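Local atomic coordinates of NEQ011 (Nanoarchaeum equitans Kin4-M, PDB entry 6GQ8), a protein that binds iron and, as a superoxide reductase of the desulfoferrodoxin family, probably reduces superoxide at that iron centre. Residues P8-I13 with S95-H100; I43-L48 with R62-A67. All blocks are in the same frame, centred on the assembly; numbering follows the deposited sequence.

Interaction 1: residues P8-I13 with S95-H100; sequences PKHSPI and SYCTLH. With FE (Fe (III) ion), chain E.
The contact forms much of the iron site of this superoxide reductase, an Fe(His)4(Cys) centre as in others of its family. His10 supplies one ligand, and Cys97 and His100 supply two more from the end of strand 89-97 and the loop after it. His35 and His41 complete the set. His10 NE2 lies 2.2 Å from the iron, His100 ND1 also 2.2 Å, and Cys97 SG 2.5 Å. The two histidines thus use different ring nitrogens. Their side chains cross at about a right angle, and the ring planes are turned 68° apart. His10 NE2 and His100 ND1 come within 3.1 Å of each other because both bind the metal; they are not hydrogen-bonded. Cys97 meets the His10 ring at its edge, with CB 3.8 Å from His10 CD2. Cys97 SG stands anti to its backbone N and accepts a bond from Leu99 N at 3.5 Å, and a weak one from His100 N. These bonds would probably draw some charge off the thiolate. Asn7 OD1 is hydrogen-bonded to His10 ND1, which, with the iron on NE2, holds the turn of the ring. Away from the metal, Ser95 OG gives a weak bond to His10 O and touches Pro12 CD at 3.4 Å. Trp103 of strand 101-108 stacks on the His10 ring, Ile27 and Val29 of strand 22-29 touch Pro12, and Ile43 of strand 43-52 packs on Cys97.

Interaction 2: residues I43-L48 with R62-A67; sequences IQWVDL and RIEFKA
Val46 and Phe65 form the apolar centre of this antiparallel beta hairpin, made by strands 43-52 and 58-65. Val46 CG1 sits 3.6 Å from Phe65 CZ, the two side chains crossing obliquely. Val46 CG1 also lies 3.9 Å from Ile63 CB. Ile27 and Ala79, from strands of the other sheet, cover this face. Val46 and Ile63 are a hydrogen-bonded pair: Val46 N to Ile63 O and Ile63 N to Val46 O are both 3.0 Å, nearly along the C=O axis. Phe65 N adds a bond to Gln44 O, from above the carbonyl plane. Trp45, Glu64, Asp47 and Arg62 occupy the opposite face. Trp45 and Glu64 run side by side, and Glu64 OE1 is 3.7 Å from Trp45 CB; Lys66 of the third subunit pairs with that carboxylate. Arg62 is bent at chi3 (-79°) and grips Asp47 side-on with two nitrogens. Its NH1 pairs with Glu64 of the second subunit. An alanine at Arg62 would probably leave buried Asp47 little beyond a weak bond from His59 and loosen that interface. Arg62 NE meets the syn lone pair of Asp47 OD1 at 2.8 Å, while Arg62 NH2 reaches Asp47 OD2 at 3.0 Å from above the carboxylate plane.

In the fold
From the N terminus, the chain passes through 8-13, which leads into the first strand of the smaller sheet. It then runs through strand 22-29 and the loop carrying His35 and His41 to 43-48. Strand 43-52 runs on, turns, and returns as strand 58-65, so that 62-67 meets 43-48 and interaction 2 closes a hairpin. Strand 74-84 and strand 89-97 follow, and interaction 1 closes the long loop at 95-100. Interaction 2 lies within the span of interaction 1, and the two do not cross. Strands 89-97 and 43-52 are sheet neighbours, so Tyr96 joins both contacts through its backbone. Interaction 1 ties the two sheets at the iron; interaction 2 builds the edge continuing into the fourth subunit.

Interaction 1: residues P8-I13 with S95-H100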
ATOM      1  N   PRO A   8     -22.204   3.742 -12.251  1.00 60.84           N
ATOM      2  CA  PRO A   8     -21.582   2.824 -13.221  1.00 63.09           C
ATOM      3  C   PRO A   8     -20.100   3.067 -13.445  1.00 62.43           C
ATOM      4  O   PRO A   8     -19.370   2.119 -13.762  1.00 65.01           O
ATOM      5  CB  PRO A   8     -22.391   3.074 -14.503  1.00 65.74           C
ATOM      6  CG  PRO A   8     -23.694   3.632 -14.028  1.00 68.79           C
ATOM      7  CD  PRO A   8     -23.364   4.450 -12.817  1.00 64.58           C
ATOM      8  N   LYS A   9     -19.627   4.303 -13.288  1.00 58.00           N
ATOM      9  CA  LYS A   9     -18.229   4.611 -13.562  1.00 53.65           C
ATOM     10  C   LYS A   9     -17.329   4.427 -12.349  1.00 50.68           C
ATOM     11  O   LYS A   9     -16.128   4.183 -12.514  1.00 52.14           O
ATOM     12  CB  LYS A   9     -18.087   6.045 -14.082  1.00 52.75           C
ATOM     13  CG  LYS A   9     -18.376   6.205 -15.568  1.00 57.24           C
ATOM     14  CD  LYS A   9     -18.081   7.623 -16.028  1.00 59.86           C
ATOM     15  CE  LYS A   9     -18.200   7.757 -17.538  1.00 64.98           C
ATOM     16  NZ  LYS A   9     -17.852   9.129 -18.002  1.00 65.26           N
ATOM     17  N   HIS A  10     -17.871   4.540 -11.134  1.00 48.34           N
ATOM     18  CA  HIS A  10     -17.053   4.586  -9.931  1.00 46.10           C
ATOM     19  C   HIS A  10     -17.301   3.453  -8.944  1.00 47.84           C
ATOM     20  O   HIS A  10     -16.413   3.169  -8.134  1.00 45.30           O
ATOM     21  CB  HIS A  10     -17.264   5.917  -9.191  1.00 45.96           C
ATOM     22  CG  HIS A  10     -16.832   7.124  -9.965  1.00 44.56           C
ATOM     23  ND1 HIS A  10     -17.716   7.908 -10.673  1.00 48.62           N
ATOM     24  CD2 HIS A  10     -15.614   7.693 -10.126  1.00 46.17           C
ATOM     25  CE1 HIS A  10     -17.060   8.902 -11.247  1.00 49.75           C
ATOM     26  NE2 HIS A  10     -15.782   8.795 -10.931  1.00 46.36           N
ATOM     27  N   SER A  11     -18.461   2.806  -8.979  1.00 49.36           N
ATOM     28  CA  SER A  11     -18.773   1.787  -7.979  1.00 45.74           C
ATOM     29  C   SER A  11     -17.929   0.536  -8.206  1.00 42.54           C
ATOM     30  O   SER A  11     -17.883   0.020  -9.327  1.00 44.88           O
ATOM     31  CB  SER A  11     -20.258   1.429  -8.014  1.00 48.39           C
ATOM     32  OG  SER A  11     -21.052   2.501  -7.539  1.00 50.89           O
ATOM     33  N   PRO A  12     -17.242   0.025  -7.178  1.00 42.02           N
ATOM     34  CA  PRO A  12     -16.481  -1.224  -7.325  1.00 43.31           C
ATOM     35  C   PRO A  12     -17.407  -2.429  -7.286  1.00 48.09           C
ATOM     36  O   PRO A  12     -17.941  -2.788  -6.232  1.00 55.97           O
ATOM     37  CB  PRO A  12     -15.530  -1.191  -6.120  1.00 43.34           C
ATOM     38  CG  PRO A  12     -16.249  -0.377  -5.095  1.00 42.15           C
ATOM     39  CD  PRO A  12     -17.062   0.643  -5.853  1.00 41.78           C
ATOM     40  N   ILE A  13     -17.595  -3.065  -8.437  1.00 47.79           N
ATOM     41  CA  ILE A  13     -18.517  -4.193  -8.541  1.00 47.05           C
ATOM     42  C   ILE A  13     -17.823  -5.454  -8.044  1.00 44.95           C
ATOM     43  O   ILE A  13     -16.700  -5.762  -8.456  1.00 46.28           O
ATOM     44  CB  ILE A  13     -19.005  -4.363  -9.988  1.00 52.01           C
ATOM     45  CG1 ILE A  13     -19.738  -3.104 -10.454  1.00 55.70           C
ATOM     46  CG2 ILE A  13     -19.908  -5.584 -10.110  1.00 53.94           C
ATOM     47  CD1 ILE A  13     -20.870  -2.687  -9.539  1.00 58.19           C
ATOM     48  N   SER A  95     -13.258   1.858  -3.252  1.00 33.22           N
ATOM     49  CA  SER A  95     -12.397   2.286  -4.341  1.00 31.71           C
ATOM     50  C   SER A  95     -12.240   3.799  -4.300  1.00 32.79           C
ATOM     51  O   SER A  95     -13.108   4.517  -3.793  1.00 35.22           O
ATOM     52  CB  SER A  95     -12.961   1.854  -5.697  1.00 29.03           C
ATOM     53  OG  SER A  95     -14.227   2.446  -5.921  1.00 37.44           O
ATOM     54  N   TYR A  96     -11.127   4.282  -4.849  1.00 30.09           N
ATOM     55  CA  TYR A  96     -10.786   5.697  -4.799  1.00 31.43           C
ATOM     56  C   TYR A  96     -10.514   6.215  -6.200  1.00 32.09           C
ATOM     57  O   TYR A  96      -9.711   5.634  -6.937  1.00 28.87           O
ATOM     58  CB  TYR A  96      -9.563   5.947  -3.912  1.00 27.52           C
ATOM     59  CG  TYR A  96      -9.059   7.375  -3.953  1.00 27.05           C
ATOM     60  CD1 TYR A  96      -9.775   8.401  -3.353  1.00 32.99           C
ATOM     61  CD2 TYR A  96      -7.862   7.692  -4.577  1.00 26.51           C
ATOM     62  CE1 TYR A  96      -9.316   9.708  -3.380  1.00 29.11           C
ATOM     63  CE2 TYR A  96      -7.397   8.997  -4.612  1.00 27.13           C
ATOM     64  CZ  TYR A  96      -8.129  10.000  -4.011  1.00 28.38           C
ATOM     65  OH  TYR A  96      -7.672  11.301  -4.042  1.00 29.33           O
ATOM     66  N   CYS A  97     -11.189   7.301  -6.561  1.00 32.90           N
ATOM     67  CA  CYS A  97     -10.925   8.035  -7.788  1.00 31.91           C
ATOM     68  C   CYS A  97     -10.247   9.352  -7.434  1.00 33.05           C
ATOM     69  O   CYS A  97     -10.629  10.012  -6.463  1.00 31.60           O
ATOM     70  CB  CYS A  97     -12.216   8.297  -8.567  1.00 33.42           C
ATOM     71  SG  CYS A  97     -12.036   9.463  -9.932  1.00 36.54           S
ATOM     72  N   THR A  98      -9.225   9.717  -8.210  1.00 30.32           N
ATOM     73  CA  THR A  98      -8.419  10.888  -7.883  1.00 30.48           C
ATOM     74  C   THR A  98      -9.189  12.198  -7.990  1.00 38.88           C
ATOM     75  O   THR A  98      -8.687  13.227  -7.524  1.00 37.11           O
ATOM     76  CB  THR A  98      -7.180  10.946  -8.778  1.00 34.16           C
ATOM     77  OG1 THR A  98      -7.580  10.943 -10.152  1.00 31.89           O
ATOM     78  CG2 THR A  98      -6.277   9.751  -8.510  1.00 36.45           C
ATOM     79  N   LEU A  99     -10.379  12.196  -8.588  1.00 34.37           N
ATOM     80  CA  LEU A  99     -11.194  13.397  -8.679  1.00 37.07           C
ATOM     81  C   LEU A  99     -12.528  13.298  -7.959  1.00 38.44           C
ATOM     82  O   LEU A  99     -13.031  14.320  -7.488  1.00 40.57           O
ATOM     83  CB  LEU A  99     -11.464  13.757 -10.150  1.00 39.36           C
ATOM     84  CG  LEU A  99     -10.284  14.244 -10.990  1.00 39.36           C
ATOM     85  CD1 LEU A  99     -10.762  14.699 -12.362  1.00 49.49           C
ATOM     86  CD2 LEU A  99      -9.547  15.369 -10.284  1.00 44.64           C
ATOM     87  N   HIS A 100     -13.114  12.103  -7.850  1.00 37.69           N
ATOM     88  CA  HIS A 100     -14.479  11.963  -7.354  1.00 39.84           C
ATOM     89  C   HIS A 100     -14.560  11.166  -6.056  1.00 40.87           C
ATOM     90  O   HIS A 100     -15.622  10.624  -5.730  1.00 39.42           O
ATOM     91  CB  HIS A 100     -15.364  11.350  -8.437  1.00 43.73           C
ATOM     92  CG  HIS A 100     -15.346  12.120  -9.720  1.00 46.84           C
ATOM     93  ND1 HIS A 100     -14.682  11.681 -10.845  1.00 46.30           N
ATOM     94  CD2 HIS A 100     -15.877  13.323 -10.042  1.00 50.87           C
ATOM     95  CE1 HIS A 100     -14.824  12.569 -11.812  1.00 49.44           C
ATOM     96  NE2 HIS A 100     -15.544  13.576 -11.351  1.00 51.86           N
TER
HETATM   97 FE    FE E 201     -13.857   9.740 -11.583  1.00 41.20          FE

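Interaction 2: residues I43-L48 with R62-A67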
ATOM      1  N   ILE A  43      -8.761   5.567 -11.399  1.00 38.68           N
ATOM      2  CA  ILE A  43      -9.053   4.760 -10.222  1.00 37.52           C
ATOM      3  C   ILE A  43      -7.719   4.267  -9.676  1.00 37.65           C
ATOM      4  O   ILE A  43      -6.992   3.537 -10.356  1.00 34.96           O
ATOM      5  CB  ILE A  43      -9.980   3.583 -10.562  1.00 38.75           C
ATOM      6  CG1 ILE A  43     -11.251   4.074 -11.265  1.00 41.50           C
ATOM      7  CG2 ILE A  43     -10.327   2.805  -9.297  1.00 37.84           C
ATOM      8  CD1 ILE A  43     -12.106   5.005 -10.436  1.00 42.27           C
ATOM      9  N   GLN A  44      -7.394   4.674  -8.454  1.00 34.00           N
ATOM     10  CA  GLN A  44      -6.060   4.440  -7.915  1.00 36.73           C
ATOM     11  C   GLN A  44      -5.949   3.123  -7.159  1.00 31.15           C
ATOM     12  O   GLN A  44      -4.941   2.422  -7.292  1.00 30.27           O
ATOM     13  CB  GLN A  44      -5.654   5.600  -7.004  1.00 37.39           C
ATOM     14  CG  GLN A  44      -4.161   5.699  -6.749  1.00 41.49           C
ATOM     15  CD  GLN A  44      -3.783   6.984  -6.031  1.00 46.95           C
ATOM     16  OE1 GLN A  44      -3.929   7.093  -4.813  1.00 47.75           O
ATOM     17  NE2 GLN A  44      -3.308   7.971  -6.788  1.00 45.52           N
ATOM     18  N   TRP A  45      -6.955   2.764  -6.365  1.00 27.19           N
ATOM     19  CA  TRP A  45      -6.844   1.569  -5.538  1.00 26.33           C
ATOM     20  C   TRP A  45      -8.226   1.086  -5.126  1.00 25.07           C
ATOM     21  O   TRP A  45      -9.224   1.801  -5.249  1.00 25.61           O
ATOM     22  CB  TRP A  45      -5.974   1.829  -4.301  1.00 21.85           C
ATOM     23  CG  TRP A  45      -6.393   3.009  -3.467  1.00 19.68           C
ATOM     24  CD1 TRP A  45      -5.862   4.271  -3.504  1.00 22.95           C
ATOM     25  CD2 TRP A  45      -7.415   3.035  -2.464  1.00 20.57           C
ATOM     26  NE1 TRP A  45      -6.492   5.076  -2.587  1.00 23.50           N
ATOM     27  CE2 TRP A  45      -7.444   4.340  -1.931  1.00 22.41           C
ATOM     28  CE3 TRP A  45      -8.299   2.077  -1.952  1.00 24.90           C
ATOM     29  CZ2 TRP A  45      -8.333   4.715  -0.923  1.00 26.84           C
ATOM     30  CZ3 TRP A  45      -9.178   2.450  -0.952  1.00 23.43           C
ATOM     31  CH2 TRP A  45      -9.189   3.759  -0.450  1.00 26.80           C
ATOM     32  N   VAL A  46      -8.264  -0.148  -4.628  1.00 27.67           N
ATOM     33  CA  VAL A  46      -9.464  -0.737  -4.047  1.00 27.83           C
ATOM     34  C   VAL A  46      -9.069  -1.495  -2.785  1.00 23.22           C
ATOM     35  O   VAL A  46      -8.094  -2.253  -2.788  1.00 20.68           O
ATOM     36  CB  VAL A  46     -10.194  -1.665  -5.040  1.00 35.19           C
ATOM     37  CG1 VAL A  46      -9.224  -2.650  -5.669  1.00 36.83           C
ATOM     38  CG2 VAL A  46     -11.328  -2.403  -4.345  1.00 39.03           C
ATOM     39  N   ASP A  47      -9.803  -1.265  -1.700  1.00 22.98           N
ATOM     40  CA  ASP A  47      -9.669  -2.046  -0.478  1.00 26.10           C
ATOM     41  C   ASP A  47     -10.835  -3.019  -0.381  1.00 27.80           C
ATOM     42  O   ASP A  47     -11.980  -2.658  -0.667  1.00 31.52           O
ATOM     43  CB  ASP A  47      -9.648  -1.145   0.759  1.00 27.45           C
ATOM     44  CG  ASP A  47      -8.266  -0.611   1.076  1.00 30.19           C
ATOM     45  OD1 ASP A  47      -7.276  -1.309   0.783  1.00 31.43           O
ATOM     46  OD2 ASP A  47      -8.172   0.507   1.629  1.00 33.40           O
ATOM     47  N   LEU A  48     -10.541  -4.258   0.011  1.00 29.05           N
ATOM     48  CA  LEU A  48     -11.558  -5.294   0.160  1.00 27.31           C
ATOM     49  C   LEU A  48     -11.597  -5.750   1.610  1.00 29.40           C
ATOM     50  O   LEU A  48     -10.576  -6.178   2.157  1.00 29.80           O
ATOM     51  CB  LEU A  48     -11.277  -6.481  -0.763  1.00 29.31           C
ATOM     52  CG  LEU A  48     -12.237  -7.667  -0.640  1.00 35.46           C
ATOM     53  CD1 LEU A  48     -13.627  -7.306  -1.149  1.00 35.62           C
ATOM     54  CD2 LEU A  48     -11.693  -8.879  -1.371  1.00 38.07           C
ATOM     55  N   ARG A  62      -5.581  -5.311  -0.355  1.00 24.82           N
ATOM     56  CA  ARG A  62      -5.395  -3.942  -0.822  1.00 24.08           C
ATOM     57  C   ARG A  62      -4.697  -4.004  -2.173  1.00 24.13           C
ATOM     58  O   ARG A  62      -3.612  -4.583  -2.285  1.00 29.98           O
ATOM     59  CB  ARG A  62      -4.584  -3.125   0.189  1.00 25.12           C
ATOM     60  CG  ARG A  62      -4.167  -1.734  -0.265  1.00 23.57           C
ATOM     61  CD  ARG A  62      -3.720  -0.878   0.928  1.00 28.13           C
ATOM     62  NE  ARG A  62      -4.854  -0.331   1.671  1.00 28.53           N
ATOM     63  CZ  ARG A  62      -4.751   0.333   2.820  1.00 28.55           C
ATOM     64  NH1 ARG A  62      -3.563   0.532   3.377  1.00 29.72           N
ATOM     65  NH2 ARG A  62      -5.841   0.802   3.414  1.00 30.11           N
ATOM     66  N   ILE A  63      -5.323  -3.435  -3.203  1.00 23.99           N
ATOM     67  CA  ILE A  63      -4.793  -3.485  -4.561  1.00 24.39           C
ATOM     68  C   ILE A  63      -4.610  -2.058  -5.053  1.00 25.63           C
ATOM     69  O   ILE A  63      -5.576  -1.286  -5.109  1.00 28.08           O
ATOM     70  CB  ILE A  63      -5.710  -4.265  -5.517  1.00 25.29           C
ATOM     71  CG1 ILE A  63      -5.984  -5.669  -4.975  1.00 29.29           C
ATOM     72  CG2 ILE A  63      -5.081  -4.339  -6.902  1.00 29.67           C
ATOM     73  CD1 ILE A  63      -7.401  -5.856  -4.486  1.00 28.20           C
ATOM     74  N   GLU A  64      -3.380  -1.712  -5.413  1.00 27.64           N
ATOM     75  CA  GLU A  64      -3.068  -0.418  -6.003  1.00 27.72           C
ATOM     76  C   GLU A  64      -2.844  -0.601  -7.497  1.00 28.50           C
ATOM     77  O   GLU A  64      -2.037  -1.442  -7.910  1.00 25.70           O
ATOM     78  CB  GLU A  64      -1.829   0.208  -5.361  1.00 28.53           C
ATOM     79  CG  GLU A  64      -1.898   0.398  -3.856  1.00 29.08           C
ATOM     80  CD  GLU A  64      -2.136   1.846  -3.460  1.00 34.33           C
ATOM     81  OE1 GLU A  64      -2.325   2.690  -4.362  1.00 34.06           O
ATOM     82  OE2 GLU A  64      -2.109   2.145  -2.245  1.00 34.28           O
ATOM     83  N   PHE A  65      -3.578   0.167  -8.301  1.00 26.62           N
ATOM     84  CA  PHE A  65      -3.394   0.196  -9.748  1.00 26.55           C
ATOM     85  C   PHE A  65      -2.437   1.341 -10.060  1.00 26.49           C
ATOM     86  O   PHE A  65      -2.810   2.513  -9.957  1.00 26.65           O
ATOM     87  CB  PHE A  65      -4.740   0.368 -10.448  1.00 27.03           C
ATOM     88  CG  PHE A  65      -5.817  -0.540  -9.915  1.00 35.15           C
ATOM     89  CD1 PHE A  65      -5.762  -1.908 -10.136  1.00 27.67           C
ATOM     90  CD2 PHE A  65      -6.872  -0.029  -9.176  1.00 32.62           C
ATOM     91  CE1 PHE A  65      -6.749  -2.748  -9.644  1.00 27.88           C
ATOM     92  CE2 PHE A  65      -7.858  -0.864  -8.678  1.00 30.71           C
ATOM     93  CZ  PHE A  65      -7.797  -2.226  -8.916  1.00 29.50           C
ATOM     94  N   LYS A  66      -1.204   1.005 -10.439  1.00 27.22           N
ATOM     95  CA  LYS A  66      -0.096   1.950 -10.337  1.00 35.77           C
ATOM     96  C   LYS A  66       0.215   2.708 -11.620  1.00 34.66           C
ATOM     97  O   LYS A  66       0.764   3.814 -11.543  1.00 30.80           O
ATOM     98  CB  LYS A  66       1.174   1.224  -9.878  1.00 36.94           C
ATOM     99  CG  LYS A  66       1.130   0.737  -8.440  1.00 38.47           C
ATOM    100  CD  LYS A  66       0.969   1.904  -7.487  1.00 35.69           C
ATOM    101  CE  LYS A  66       1.631   1.642  -6.150  1.00 33.41           C
ATOM    102  NZ  LYS A  66       1.492   2.838  -5.285  1.00 33.39           N
ATOM    103  N   ALA A  67      -0.098   2.159 -12.790  1.00 29.89           N
ATOM    104  CA  ALA A  67       0.264   2.781 -14.057  1.00 31.52           C
ATOM    105  C   ALA A  67      -0.941   3.499 -14.652  1.00 34.26           C
ATOM    106  O   ALA A  67      -2.034   2.929 -14.732  1.00 31.74           O
ATOM    107  CB  ALA A  67       0.808   1.748 -15.042  1.00 33.43           C
TER